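Local structure of DNA polymerase sliding clamp 2 (Sulfolobus tokodaii, 3AIZ) at residues F36-T41 / D123-P128. The protein forms part of a ring-shaped sliding clamp that encircles DNA and tethers the polymerase catalytic subunit and other DNA-processing proteins to it during replication. Residues are numbered along the deposited sequence; the frame is centred on the assembly and turned at random.
Sequences FSRYLT and DQLTEP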
ATOM      1  N   PHE A  36      15.763  38.064   1.261  1.00 38.67           N
ATOM      2  CA  PHE A  36      14.768  38.035   0.200  1.00 38.94           C
ATOM      3  C   PHE A  36      15.317  37.537  -1.128  1.00 42.88           C
ATOM      4  O   PHE A  36      16.517  37.596  -1.384  1.00 43.58           O
ATOM      5  CB  PHE A  36      14.148  39.420   0.010  1.00 41.20           C
ATOM      6  CG  PHE A  36      15.068  40.411  -0.643  1.00 43.31           C
ATOM      7  CD1 PHE A  36      15.833  41.275   0.121  1.00 39.87           C
ATOM      8  CD2 PHE A  36      15.163  40.481  -2.023  1.00 41.38           C
ATOM      9  CE1 PHE A  36      16.677  42.188  -0.479  1.00 42.89           C
ATOM     10  CE2 PHE A  36      16.006  41.392  -2.628  1.00 44.84           C
ATOM     11  CZ  PHE A  36      16.763  42.245  -1.855  1.00 44.19           C
ATOM     12  N   SER A  37      14.413  37.048  -1.968  1.00 43.59           N
ATOM     13  CA  SER A  37      14.750  36.625  -3.317  1.00 43.44           C
ATOM     14  C   SER A  37      13.647  37.090  -4.256  1.00 42.05           C
ATOM     15  O   SER A  37      12.466  36.927  -3.958  1.00 41.73           O
ATOM     16  CB  SER A  37      14.890  35.105  -3.379  1.00 41.25           C
ATOM     17  OG  SER A  37      15.253  34.683  -4.682  1.00 53.28           O
ATOM     18  N   ARG A  38      14.029  37.682  -5.381  1.00 43.50           N
ATOM     19  CA  ARG A  38      13.043  38.177  -6.333  1.00 42.77           C
ATOM     20  C   ARG A  38      13.479  37.941  -7.773  1.00 43.95           C
ATOM     21  O   ARG A  38      14.600  38.273  -8.160  1.00 53.90           O
ATOM     22  CB  ARG A  38      12.754  39.664  -6.097  1.00 44.74           C
ATOM     23  CG  ARG A  38      13.852  40.614  -6.559  1.00 51.91           C
ATOM     24  CD  ARG A  38      13.490  41.276  -7.883  1.00 56.31           C
ATOM     25  NE  ARG A  38      14.495  42.247  -8.308  1.00 65.30           N
ATOM     26  CZ  ARG A  38      14.367  43.040  -9.367  1.00 65.12           C
ATOM     27  NH1 ARG A  38      13.273  42.983 -10.114  1.00 58.84           N
ATOM     28  NH2 ARG A  38      15.333  43.895  -9.681  1.00 62.65           N
ATOM     29  N   TYR A  39      12.587  37.353  -8.560  1.00 43.83           N
ATOM     30  CA  TYR A  39      12.840  37.158  -9.980  1.00 44.98           C
ATOM     31  C   TYR A  39      11.605  37.526 -10.785  1.00 40.43           C
ATOM     32  O   TYR A  39      10.487  37.529 -10.268  1.00 37.20           O
ATOM     33  CB  TYR A  39      13.258  35.717 -10.273  1.00 43.55           C
ATOM     34  CG  TYR A  39      12.177  34.703 -10.001  1.00 41.35           C
ATOM     35  CD1 TYR A  39      11.931  34.255  -8.711  1.00 43.08           C
ATOM     36  CD2 TYR A  39      11.402  34.191 -11.032  1.00 44.61           C
ATOM     37  CE1 TYR A  39      10.943  33.326  -8.453  1.00 49.50           C
ATOM     38  CE2 TYR A  39      10.410  33.262 -10.786  1.00 51.36           C
ATOM     39  CZ  TYR A  39      10.185  32.832  -9.493  1.00 54.69           C
ATOM     40  OH  TYR A  39       9.200  31.907  -9.236  1.00 51.74           O
ATOM     41  N   LEU A  40      11.822  37.836 -12.055  1.00 43.44           N
ATOM     42  CA  LEU A  40      10.754  38.267 -12.939  1.00 40.13           C
ATOM     43  C   LEU A  40      10.661  37.299 -14.109  1.00 41.82           C
ATOM     44  O   LEU A  40      11.635  37.100 -14.834  1.00 49.38           O
ATOM     45  CB  LEU A  40      11.049  39.682 -13.434  1.00 38.93           C
ATOM     46  CG  LEU A  40      10.022  40.417 -14.290  1.00 46.22           C
ATOM     47  CD1 LEU A  40       8.675  40.463 -13.594  1.00 45.50           C
ATOM     48  CD2 LEU A  40      10.522  41.822 -14.590  1.00 50.08           C
ATOM     49  N   THR A  41       9.497  36.682 -14.283  1.00 38.13           N
ATOM     50  CA  THR A  41       9.300  35.735 -15.376  1.00 45.06           C
ATOM     51  C   THR A  41       9.752  36.338 -16.703  1.00 49.78           C
ATOM     52  O   THR A  41       9.747  37.557 -16.875  1.00 49.50           O
ATOM     53  CB  THR A  41       7.828  35.292 -15.490  1.00 43.02           C
ATOM     54  OG1 THR A  41       6.995  36.439 -15.696  1.00 41.45           O
ATOM     55  CG2 THR A  41       7.387  34.567 -14.225  1.00 40.63           C
ATOM     56  N   ASP A 123      20.861  41.577  -5.472  1.00 65.20           N
ATOM     57  CA  ASP A 123      19.916  41.982  -6.502  1.00 67.00           C
ATOM     58  C   ASP A 123      18.836  42.858  -5.880  1.00 68.14           C
ATOM     59  O   ASP A 123      17.937  42.359  -5.201  1.00 68.75           O
ATOM     60  CB  ASP A 123      19.282  40.753  -7.157  1.00 66.08           C
ATOM     61  CG  ASP A 123      18.248  41.118  -8.205  1.00 71.05           C
ATOM     62  OD1 ASP A 123      18.400  42.180  -8.847  1.00 70.19           O
ATOM     63  OD2 ASP A 123      17.285  40.342  -8.387  1.00 68.35           O
ATOM     64  N   GLN A 124      18.930  44.164  -6.111  1.00 69.59           N
ATOM     65  CA  GLN A 124      18.015  45.128  -5.503  1.00 67.99           C
ATOM     66  C   GLN A 124      16.543  44.795  -5.750  1.00 66.48           C
ATOM     67  O   GLN A 124      16.156  44.406  -6.853  1.00 65.36           O
ATOM     68  CB  GLN A 124      18.325  46.544  -5.991  1.00 63.25           C
ATOM     69  CG  GLN A 124      19.700  47.048  -5.584  1.00 65.63           C
ATOM     70  CD  GLN A 124      19.850  47.191  -4.081  1.00 71.27           C
ATOM     71  OE1 GLN A 124      18.874  47.088  -3.337  1.00 72.89           O
ATOM     72  NE2 GLN A 124      21.076  47.432  -3.627  1.00 73.03           N
ATOM     73  N   LEU A 125      15.733  44.954  -4.708  1.00 62.27           N
ATOM     74  CA  LEU A 125      14.304  44.670  -4.785  1.00 61.10           C
ATOM     75  C   LEU A 125      13.547  45.864  -5.361  1.00 62.34           C
ATOM     76  O   LEU A 125      13.354  46.874  -4.683  1.00 58.88           O
ATOM     77  CB  LEU A 125      13.764  44.322  -3.396  1.00 57.68           C
ATOM     78  CG  LEU A 125      12.330  43.801  -3.314  1.00 51.41           C
ATOM     79  CD1 LEU A 125      12.150  42.614  -4.241  1.00 49.82           C
ATOM     80  CD2 LEU A 125      11.977  43.424  -1.881  1.00 47.20           C
ATOM     81  N   THR A 126      13.117  45.741  -6.613  1.00 58.63           N
ATOM     82  CA  THR A 126      12.451  46.842  -7.299  1.00 58.27           C
ATOM     83  C   THR A 126      10.957  46.584  -7.494  1.00 54.47           C
ATOM     84  O   THR A 126      10.514  46.258  -8.595  1.00 49.01           O
ATOM     85  CB  THR A 126      13.094  47.116  -8.673  1.00 58.69           C
ATOM     86  OG1 THR A 126      14.521  47.105  -8.545  1.00 63.94           O
ATOM     87  CG2 THR A 126      12.642  48.465  -9.218  1.00 49.43           C
ATOM     88  N   GLU A 127      10.187  46.734  -6.420  1.00 51.63           N
ATOM     89  CA  GLU A 127       8.736  46.600  -6.496  1.00 48.35           C
ATOM     90  C   GLU A 127       8.131  47.812  -7.195  1.00 44.71           C
ATOM     91  O   GLU A 127       8.617  48.931  -7.035  1.00 50.27           O
ATOM     92  CB  GLU A 127       8.129  46.465  -5.095  1.00 46.87           C
ATOM     93  CG  GLU A 127       8.645  45.290  -4.280  1.00 48.25           C
ATOM     94  CD  GLU A 127       7.899  45.124  -2.966  1.00 51.96           C
ATOM     95  OE1 GLU A 127       6.671  45.356  -2.945  1.00 44.62           O
ATOM     96  OE2 GLU A 127       8.537  44.759  -1.954  1.00 54.51           O
ATOM     97  N   PRO A 128       7.066  47.593  -7.979  1.00 45.10           N
ATOM     98  CA  PRO A 128       6.352  48.701  -8.622  1.00 45.23           C
ATOM     99  C   PRO A 128       5.871  49.717  -7.590  1.00 46.73           C
ATOM    100  O   PRO A 128       5.351  49.330  -6.543  1.00 43.49           O
ATOM    101  CB  PRO A 128       5.153  48.007  -9.277  1.00 41.26           C
ATOM    102  CG  PRO A 128       5.607  46.611  -9.508  1.00 41.20           C
ATOM    103  CD  PRO A 128       6.505  46.282  -8.350  1.00 45.63           C
TER
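Phe-36 and Leu-125 form the packed end of this contact, where an extended linker crosses the outward face of a strand. The phenyl ring presents its edge to the linker backbone, CE2 lying 3.4 Å from O of Asp-123, while CB of Leu-125 sits 3.8 Å from CE2 of Phe-36, and the CD2 methyl of Leu-125 lies over one face of the ring. Ile-122 and Thr-31 also touch this ring, and Phe-36 is buried. Leu-125 then bridges to the next outward-facing residue of the strand: chi1 of -171° sets CG of Leu-125 anti to its backbone N, and the CD1 methyl lies 3.5 Å from CG of Arg-38. Leu-125 also touches Ile-49 of the adjacent strand 46-53.

Toward solvent the contact becomes polar and looser. The Arg-38 chain bends at chi2, and its NE and NH2 share the carbonyl O of Gln-124, at 3.1 and 3.0 Å, in two weak bonds well off straight (123° and 124°). NE also makes a long salt bridge to OD2 of Asp-123 at 3.4 Å, with guanidinium and carboxylate planes nearly parallel. Over the centre of the guanidinium lies the backbone N of Thr-126.

The linker thus lies across strand 34-40 as the interdomain connecting loop, joining the two similar domains of a PCNA-type clamp subunit across its outer surface.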